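Local coordinates for protein tRNA (adenine-N(1)-)-methyltransferase (Thermus thermophilus, PDB 2PWY) that methylates N1 of adenosine 58 in tRNA with S-adenosyl-L-methionine as methyl donor, and is required for cell growth at extreme temperatures, at residues 89-94 with 220-225. Residues are numbered along the deposited sequence; the frame is centred on the assembly and turned at random.
Sequences VTLLDL and RVLEVG
L91, in the last turn of helix 82-91, sends its two methyl groups to two alternate residues of strand 216-232, and shows how one leucine can serve an apolar and a charged neighbour at once. The apolar half is a tip-to-tip meeting: L91 CD1 lies 4.1 Å from L222 CD2. L222 reaches it with CG set between its own backbone N and carbonyl carbon (chi1 64°). L249 and V195, on the next two strands of the same sheet, also touch L91 and extend this hydrophobic layer.

The other methyl lies over one face of the R220 guanidinium. L91 CD2 sits 3.3 Å above its plane, displaced toward the rim. The nearest atom of the group is R220 NH1, 3.5 Å from L91 CD2. Bends at chi2 (-86°) and chi3 (-78°) bring the guanidinium against this methyl. While L91 meets one face, the nitrogens bond to acidic partners: NH2 forms a salt bridge with E228 and NH1 one with E67, both of a neighbouring subunit. These carboxylates probably offset the arginine's charge beside the leucine.

No hydrogen bond joins the two segments. In the helix end D93 N binds T90 O (2.9 Å) and L94 N binds V89 O (3.2 Å), while R220 and L222 pair with A251 and L249 of the adjoining strand. In this Schellman motif D93, with positive phi, is the first residue to leave the helical conformation. Helix against central sheet is the layering of the Rossmann-like class I methyltransferase fold; here the strand also pairs antiparallel with one of the neighbouring subunit, carrying the sheet across the interface.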
ATOM      1  N   VAL A  89       7.669 -19.522  -1.185  1.00  8.98           N
ATOM      2  CA  VAL A  89       7.900 -20.625  -2.115  1.00  9.67           C
ATOM      3  C   VAL A  89       8.446 -20.123  -3.454  1.00  9.67           C
ATOM      4  O   VAL A  89       9.346 -20.738  -4.036  1.00 10.63           O
ATOM      5  CB  VAL A  89       6.631 -21.462  -2.291  1.00  9.91           C
ATOM      6  CG1 VAL A  89       6.789 -22.449  -3.451  1.00 10.91           C
ATOM      7  CG2 VAL A  89       6.333 -22.198  -0.973  1.00 10.35           C
ATOM      8  N   THR A  90       7.919 -18.995  -3.927  1.00  9.19           N
ATOM      9  CA  THR A  90       8.389 -18.400  -5.176  1.00  8.96           C
ATOM     10  C   THR A  90       9.791 -17.807  -5.016  1.00  8.88           C
ATOM     11  O   THR A  90      10.648 -17.970  -5.884  1.00  8.87           O
ATOM     12  CB  THR A  90       7.409 -17.327  -5.694  1.00  8.63           C
ATOM     13  OG1 THR A  90       6.147 -17.960  -5.961  1.00 10.00           O
ATOM     14  CG2 THR A  90       7.936 -16.711  -7.010  1.00  8.62           C
ATOM     15  N   LEU A  91      10.026 -17.108  -3.909  1.00  8.62           N
ATOM     16  CA  LEU A  91      11.351 -16.529  -3.662  1.00  9.01           C
ATOM     17  C   LEU A  91      12.433 -17.600  -3.487  1.00  8.84           C
ATOM     18  O   LEU A  91      13.583 -17.397  -3.872  1.00  9.62           O
ATOM     19  CB  LEU A  91      11.315 -15.605  -2.459  1.00  9.35           C
ATOM     20  CG  LEU A  91      10.448 -14.349  -2.638  1.00 11.68           C
ATOM     21  CD1 LEU A  91      10.316 -13.643  -1.294  1.00 14.13           C
ATOM     22  CD2 LEU A  91      11.064 -13.424  -3.681  1.00 13.99           C
ATOM     23  N   LEU A  92      12.045 -18.732  -2.912  1.00  8.43           N
ATOM     24  CA  LEU A  92      12.912 -19.906  -2.782  1.00  8.77           C
ATOM     25  C   LEU A  92      13.065 -20.680  -4.096  1.00  9.46           C
ATOM     26  O   LEU A  92      13.919 -21.579  -4.206  1.00  9.77           O
ATOM     27  CB  LEU A  92      12.376 -20.832  -1.686  1.00  8.65           C
ATOM     28  CG  LEU A  92      12.618 -20.387  -0.240  1.00  9.61           C
ATOM     29  CD1 LEU A  92      11.699 -21.118   0.711  1.00 10.66           C
ATOM     30  CD2 LEU A  92      14.085 -20.569   0.176  1.00 10.24           C
ATOM     31  N   ASP A  93      12.253 -20.310  -5.083  1.00  8.60           N
ATOM     32  CA  ASP A  93      12.288 -20.913  -6.419  1.00  9.02           C
ATOM     33  C   ASP A  93      12.178 -22.448  -6.336  1.00  9.49           C
ATOM     34  O   ASP A  93      12.973 -23.183  -6.922  1.00  9.90           O
ATOM     35  CB  ASP A  93      13.556 -20.474  -7.178  1.00  9.18           C
ATOM     36  CG  ASP A  93      13.551 -20.938  -8.614  1.00 10.60           C
ATOM     37  OD1 ASP A  93      12.486 -20.789  -9.263  1.00 11.01           O
ATOM     38  OD2 ASP A  93      14.599 -21.457  -9.073  1.00 11.67           O
ATOM     39  N   LEU A  94      11.192 -22.921  -5.576  1.00  9.54           N
ATOM     40  CA  LEU A  94      11.024 -24.360  -5.360  1.00 10.14           C
ATOM     41  C   LEU A  94      10.242 -25.016  -6.482  1.00 10.85           C
ATOM     42  O   LEU A  94       9.181 -24.527  -6.883  1.00 12.24           O
ATOM     43  CB  LEU A  94      10.331 -24.634  -4.018  1.00  9.99           C
ATOM     44  CG  LEU A  94      11.077 -24.140  -2.781  1.00 10.65           C
ATOM     45  CD1 LEU A  94      10.258 -24.431  -1.569  1.00 10.36           C
ATOM     46  CD2 LEU A  94      12.476 -24.778  -2.660  1.00 11.12           C
ATOM     47  N   ARG A 220      16.941  -9.567  -1.379  1.00 10.39           N
ATOM     48  CA  ARG A 220      15.615  -8.938  -1.253  1.00 10.22           C
ATOM     49  C   ARG A 220      15.244  -8.699   0.192  1.00  9.89           C
ATOM     50  O   ARG A 220      15.532  -9.506   1.080  1.00  9.52           O
ATOM     51  CB  ARG A 220      14.489  -9.815  -1.835  1.00 11.08           C
ATOM     52  CG  ARG A 220      14.773 -10.487  -3.153  1.00 12.45           C
ATOM     53  CD  ARG A 220      14.438  -9.573  -4.336  1.00 15.89           C
ATOM     54  NE  ARG A 220      13.003  -9.496  -4.647  1.00 16.17           N
ATOM     55  CZ  ARG A 220      12.333 -10.379  -5.393  1.00 17.54           C
ATOM     56  NH1 ARG A 220      12.935 -11.454  -5.896  1.00 16.50           N
ATOM     57  NH2 ARG A 220      11.045 -10.193  -5.631  1.00 16.86           N
ATOM     58  N   VAL A 221      14.591  -7.566   0.411  1.00  9.53           N
ATOM     59  CA  VAL A 221      13.823  -7.332   1.615  1.00  9.51           C
ATOM     60  C   VAL A 221      12.474  -6.823   1.123  1.00  9.86           C
ATOM     61  O   VAL A 221      12.400  -5.801   0.442  1.00  9.87           O
ATOM     62  CB  VAL A 221      14.477  -6.308   2.548  1.00  9.11           C
ATOM     63  CG1 VAL A 221      13.498  -5.940   3.704  1.00  9.12           C
ATOM     64  CG2 VAL A 221      15.805  -6.840   3.102  1.00  9.53           C
ATOM     65  N   LEU A 222      11.407  -7.554   1.421  1.00 10.03           N
ATOM     66  CA  LEU A 222      10.107  -7.113   0.926  1.00 10.64           C
ATOM     67  C   LEU A 222       8.952  -7.349   1.876  1.00 10.14           C
ATOM     68  O   LEU A 222       9.061  -8.135   2.827  1.00 10.16           O
ATOM     69  CB  LEU A 222       9.823  -7.697  -0.458  1.00 11.60           C
ATOM     70  CG  LEU A 222       9.695  -9.212  -0.600  1.00 12.44           C
ATOM     71  CD1 LEU A 222       8.270  -9.577  -0.353  1.00 16.96           C
ATOM     72  CD2 LEU A 222      10.092  -9.645  -2.005  1.00 16.83           C
ATOM     73  N   GLU A 223       7.870  -6.622   1.614  1.00  9.32           N
ATOM     74  CA  GLU A 223       6.600  -6.796   2.294  1.00  9.87           C
ATOM     75  C   GLU A 223       5.568  -7.230   1.270  1.00  9.54           C
ATOM     76  O   GLU A 223       5.360  -6.551   0.247  1.00  9.52           O
ATOM     77  CB  GLU A 223       6.107  -5.473   2.888  1.00 10.03           C
ATOM     78  CG  GLU A 223       7.042  -4.766   3.812  1.00 12.04           C
ATOM     79  CD  GLU A 223       6.520  -3.392   4.152  1.00 14.39           C
ATOM     80  OE1 GLU A 223       7.257  -2.403   3.955  1.00 11.90           O
ATOM     81  OE2 GLU A 223       5.346  -3.308   4.586  1.00 15.91           O
ATOM     82  N   VAL A 224       4.919  -8.352   1.553  1.00  9.65           N
ATOM     83  CA  VAL A 224       3.832  -8.852   0.729  1.00  9.82           C
ATOM     84  C   VAL A 224       2.529  -8.250   1.245  1.00  9.70           C
ATOM     85  O   VAL A 224       2.255  -8.270   2.449  1.00  9.91           O
ATOM     86  CB  VAL A 224       3.769 -10.411   0.760  1.00  9.25           C
ATOM     87  CG1 VAL A 224       2.595 -10.936  -0.044  1.00 11.12           C
ATOM     88  CG2 VAL A 224       5.076 -11.015   0.229  1.00 10.13           C
ATOM     89  N   GLY A 225       1.748  -7.688   0.331  1.00  9.36           N
ATOM     90  CA  GLY A 225       0.408  -7.225   0.648  1.00 10.61           C
ATOM     91  C   GLY A 225      -0.589  -7.875  -0.284  1.00 10.49           C
ATOM     92  O   GLY A 225      -0.388  -7.899  -1.512  1.00 10.33           O
TER